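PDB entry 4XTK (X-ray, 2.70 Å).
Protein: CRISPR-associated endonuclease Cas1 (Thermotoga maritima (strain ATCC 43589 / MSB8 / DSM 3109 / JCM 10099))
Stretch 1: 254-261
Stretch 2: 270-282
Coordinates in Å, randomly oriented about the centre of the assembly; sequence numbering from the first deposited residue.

Stretch 1 (254-261) RQINEKHF
Stretch 2, residues 270-282: LNDEGKSLFVKNY

The two stretches meet where a loop that runs into a strand residue, Phe 261, pairs with the residues that open a helix, burying 513 Å² in total. In stretch 1, Arg 254 leaves helical geometry with positive phi (61/22), Ile 256 and Asn 257 are extended (-107/125 and -147/-170), Glu 258 to His 260 form a 3-10 segment, and Phe 261 is a strand residue (-122/151). In stretch 2, Leu 270 (-79/124) and Asn 271 (-71/165) precede the helix beginning at Asp 272. The register is set by an antiparallel, non-hydrogen-bonded bridge, Phe 261 CA to Leu 270 CA 4.7 Å, and by His 260 CA lying 4.9 Å from Gly 274 CA.

Polar pairing centres on Asn 271. Its backbone N donates to His 260 O at 2.9 Å and 166°, a nearly linear bond. Its side chain (chi1 p, chi2 35°) serves two purposes: OD1 accepts from Gly 274 N at 2.7 Å and 160°, capping the helix, while ND2 gives a weak bond to Lys 259 O, 3.2 Å and 132°. The approach of Asn 271 ND2 to His 260 O, 3.3 Å, has too poor an angle to count. One residue thus joins the helix start to two successive carbonyls of stretch 1.

The His 260 side chain (chi1 m, chi2 103°) is held within its own stretch. Asn 257 N lies 3.0 Å from His 260 ND1, at 178°, a bond that needs ND1 to be unprotonated; His 260 ND1 is also 3.2 Å from Asn 257 O, at 137°, which needs a proton on ND1. Asn 257 O additionally accepts from His 260 N at 2.9 Å, and Asn 257 OD1 from Lys 259 N at 3.0 Å. Across the contact, His 260 CD2 packs 3.8 Å from Gly 274 CA. A CB there would point toward stretch 1, but an ideally placed one would sit 3.0 Å from His 260 CB and clash with Leu 270 CD1 at 2.9 Å.

Apolar contacts add to this polar centre. Leu 270 (t, p) places CD1 over one face of the Phe 261 ring (chi1 m, chi2 86°), 4.0 Å from the centroid and 25° off the normal. Ile 256 (m, m) brings CD1 within 3.6 Å of Leu 277 CD2 and 3.7 Å of Gly 274 O, a carbonyl already accepting from Phe 278 N at 3.2 Å. Farther along, Gln 255 NE2 stays 3.9 Å from Asn 281 OD1, beyond bonding range, whereas Asn 281 ND2 donates to Leu 277 O at a very short 2.5 Å.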

# COMPACT_ATOMS: atom_id res chain seq x y z
N ARG E 254 27.47 -18.19 -27.06
CA ARG E 254 26.99 -17.44 -28.22
C ARG E 254 25.47 -17.54 -28.38
O ARG E 254 24.94 -17.33 -29.46
CB ARG E 254 27.68 -17.94 -29.50
CG ARG E 254 29.15 -17.60 -29.59
CD ARG E 254 29.36 -16.29 -30.33
NE ARG E 254 28.88 -16.39 -31.70
CZ ARG E 254 28.95 -15.40 -32.59
NH1 ARG E 254 29.50 -14.24 -32.25
NH2 ARG E 254 28.48 -15.57 -33.81
N GLN E 255 24.77 -17.83 -27.29
CA GLN E 255 23.32 -17.75 -27.29
C GLN E 255 22.94 -16.31 -27.47
O GLN E 255 21.99 -15.97 -28.18
CB GLN E 255 22.72 -18.30 -26.01
CG GLN E 255 22.71 -19.80 -25.90
CD GLN E 255 21.97 -20.27 -24.67
OE1 GLN E 255 22.59 -20.64 -23.67
NE2 GLN E 255 20.64 -20.23 -24.72
N ILE E 256 23.70 -15.45 -26.80
CA ILE E 256 23.65 -14.02 -27.02
C ILE E 256 24.92 -13.61 -27.77
O ILE E 256 26.03 -13.92 -27.34
CB ILE E 256 23.55 -13.23 -25.70
CG1 ILE E 256 22.19 -13.45 -25.04
CG2 ILE E 256 23.81 -11.75 -25.93
CD1 ILE E 256 21.03 -12.75 -25.74
N ASN E 257 24.74 -12.95 -28.91
CA ASN E 257 25.87 -12.38 -29.63
C ASN E 257 25.49 -11.09 -30.35
O ASN E 257 24.40 -10.55 -30.13
CB ASN E 257 26.45 -13.39 -30.63
CG ASN E 257 25.41 -13.93 -31.58
OD1 ASN E 257 24.82 -13.20 -32.37
ND2 ASN E 257 25.18 -15.24 -31.51
N GLU E 258 26.39 -10.62 -31.20
CA GLU E 258 26.26 -9.31 -31.84
C GLU E 258 25.00 -9.17 -32.70
O GLU E 258 24.57 -8.06 -33.00
CB GLU E 258 27.49 -9.00 -32.69
CG GLU E 258 27.81 -10.05 -33.75
CD GLU E 258 28.55 -11.26 -33.20
OE1 GLU E 258 28.81 -11.30 -31.98
OE2 GLU E 258 28.86 -12.17 -34.00
N LYS E 259 24.39 -10.29 -33.08
CA LYS E 259 23.18 -10.23 -33.89
C LYS E 259 21.97 -9.77 -33.07
O LYS E 259 20.92 -9.45 -33.63
CB LYS E 259 22.91 -11.59 -34.53
CG LYS E 259 22.04 -12.54 -33.72
CD LYS E 259 21.99 -13.91 -34.38
CE LYS E 259 21.01 -14.83 -33.67
NZ LYS E 259 21.17 -16.24 -34.13
N HIS E 260 22.13 -9.73 -31.75
CA HIS E 260 21.04 -9.40 -30.84
C HIS E 260 20.99 -7.93 -30.40
O HIS E 260 20.19 -7.58 -29.52
CB HIS E 260 21.11 -10.30 -29.61
CG HIS E 260 20.91 -11.75 -29.92
ND1 HIS E 260 21.96 -12.65 -29.97
CD2 HIS E 260 19.80 -12.45 -30.22
CE1 HIS E 260 21.48 -13.85 -30.28
NE2 HIS E 260 20.18 -13.75 -30.44
N PHE E 261 21.83 -7.08 -30.97
CA PHE E 261 21.87 -5.68 -30.56
C PHE E 261 21.61 -4.68 -31.69
O PHE E 261 21.93 -4.95 -32.85
CB PHE E 261 23.23 -5.35 -29.93
CG PHE E 261 23.53 -6.14 -28.69
CD1 PHE E 261 24.12 -7.40 -28.77
CD2 PHE E 261 23.24 -5.62 -27.43
CE1 PHE E 261 24.41 -8.12 -27.63
CE2 PHE E 261 23.53 -6.34 -26.28
CZ PHE E 261 24.12 -7.59 -26.38
N LEU E 270 19.33 -4.03 -26.58
CA LEU E 270 19.04 -5.42 -26.86
C LEU E 270 17.74 -5.53 -27.65
O LEU E 270 16.71 -5.02 -27.21
CB LEU E 270 18.94 -6.18 -25.53
CG LEU E 270 19.06 -7.70 -25.43
CD1 LEU E 270 20.37 -8.17 -26.02
CD2 LEU E 270 18.97 -8.10 -23.96
N ASN E 271 17.77 -6.16 -28.82
CA ASN E 271 16.53 -6.32 -29.59
C ASN E 271 15.57 -7.31 -28.93
O ASN E 271 15.95 -8.02 -27.99
CB ASN E 271 16.80 -6.71 -31.06
CG ASN E 271 17.54 -8.03 -31.20
OD1 ASN E 271 17.34 -8.97 -30.43
ND2 ASN E 271 18.39 -8.12 -32.22
N ASP E 272 14.32 -7.29 -29.37
CA ASP E 272 13.26 -8.11 -28.79
C ASP E 272 13.59 -9.61 -28.69
O ASP E 272 13.28 -10.24 -27.68
CB ASP E 272 11.96 -7.91 -29.58
CG ASP E 272 11.42 -6.50 -29.45
OD1 ASP E 272 11.58 -5.90 -28.37
OD2 ASP E 272 10.82 -5.99 -30.42
N GLU E 273 14.21 -10.18 -29.73
CA GLU E 273 14.64 -11.57 -29.65
C GLU E 273 15.71 -11.74 -28.57
O GLU E 273 15.65 -12.68 -27.76
CB GLU E 273 15.16 -12.07 -31.01
CG GLU E 273 15.63 -10.98 -31.95
CD GLU E 273 16.31 -11.52 -33.20
OE1 GLU E 273 16.75 -12.69 -33.17
OE2 GLU E 273 16.43 -10.78 -34.20
N GLY E 274 16.68 -10.83 -28.54
CA GLY E 274 17.71 -10.85 -27.52
C GLY E 274 17.14 -10.68 -26.13
O GLY E 274 17.64 -11.26 -25.16
N LYS E 275 16.07 -9.90 -26.02
CA LYS E 275 15.42 -9.71 -24.73
C LYS E 275 14.70 -10.98 -24.31
O LYS E 275 14.82 -11.42 -23.17
CB LYS E 275 14.45 -8.53 -24.79
CG LYS E 275 15.10 -7.17 -24.59
CD LYS E 275 14.06 -6.05 -24.57
CE LYS E 275 14.66 -4.71 -24.16
NZ LYS E 275 15.35 -4.00 -25.28
N SER E 276 13.95 -11.59 -25.24
CA SER E 276 13.18 -12.78 -24.92
C SER E 276 14.09 -13.91 -24.48
O SER E 276 13.84 -14.55 -23.46
CB SER E 276 12.32 -13.21 -26.11
OG SER E 276 13.13 -13.53 -27.23
N LEU E 277 15.15 -14.15 -25.25
CA LEU E 277 16.11 -15.19 -24.89
C LEU E 277 16.69 -14.95 -23.49
O LEU E 277 16.82 -15.88 -22.70
CB LEU E 277 17.24 -15.27 -25.92
CG LEU E 277 18.22 -16.43 -25.72
CD1 LEU E 277 18.49 -17.12 -27.05
CD2 LEU E 277 19.52 -15.96 -25.09
N PHE E 278 17.00 -13.69 -23.19
CA PHE E 278 17.57 -13.37 -21.90
C PHE E 278 16.54 -13.59 -20.78
O PHE E 278 16.86 -14.15 -19.73
CB PHE E 278 18.08 -11.93 -21.87
CG PHE E 278 18.96 -11.63 -20.69
CD1 PHE E 278 18.41 -11.37 -19.45
CD2 PHE E 278 20.33 -11.66 -20.82
CE1 PHE E 278 19.21 -11.12 -18.37
CE2 PHE E 278 21.14 -11.41 -19.73
CZ PHE E 278 20.58 -11.13 -18.51
N VAL E 279 15.31 -13.15 -21.02
CA VAL E 279 14.26 -13.22 -20.02
C VAL E 279 13.90 -14.67 -19.68
O VAL E 279 13.78 -15.03 -18.51
CB VAL E 279 13.00 -12.44 -20.49
CG1 VAL E 279 11.79 -12.81 -19.66
CG2 VAL E 279 13.26 -10.94 -20.43
N LYS E 280 13.75 -15.50 -20.71
CA LYS E 280 13.48 -16.92 -20.51
C LYS E 280 14.58 -17.60 -19.70
O LYS E 280 14.30 -18.33 -18.75
CB LYS E 280 13.31 -17.65 -21.85
CG LYS E 280 12.03 -17.31 -22.59
CD LYS E 280 11.94 -18.05 -23.91
CE LYS E 280 10.51 -18.22 -24.39
NZ LYS E 280 9.97 -16.97 -24.98
N ASN E 281 15.83 -17.36 -20.08
CA ASN E 281 16.97 -17.92 -19.35
C ASN E 281 17.03 -17.39 -17.93
O ASN E 281 17.37 -18.13 -17.00
CB ASN E 281 18.28 -17.59 -20.07
CG ASN E 281 18.50 -18.46 -21.29
OD1 ASN E 281 19.06 -19.55 -21.19
ND2 ASN E 281 18.07 -17.98 -22.44
N TYR E 282 16.71 -16.11 -17.78
CA TYR E 282 16.64 -15.49 -16.46
C TYR E 282 15.61 -16.19 -15.60
O TYR E 282 15.89 -16.53 -14.45
CB TYR E 282 16.30 -14.00 -16.58
CG TYR E 282 16.07 -13.32 -15.25
CD1 TYR E 282 17.12 -12.76 -14.53
CD2 TYR E 282 14.78 -13.21 -14.71
CE1 TYR E 282 16.91 -12.13 -13.31
CE2 TYR E 282 14.56 -12.58 -13.49
CZ TYR E 282 15.63 -12.04 -12.80
OH TYR E 282 15.41 -11.42 -11.59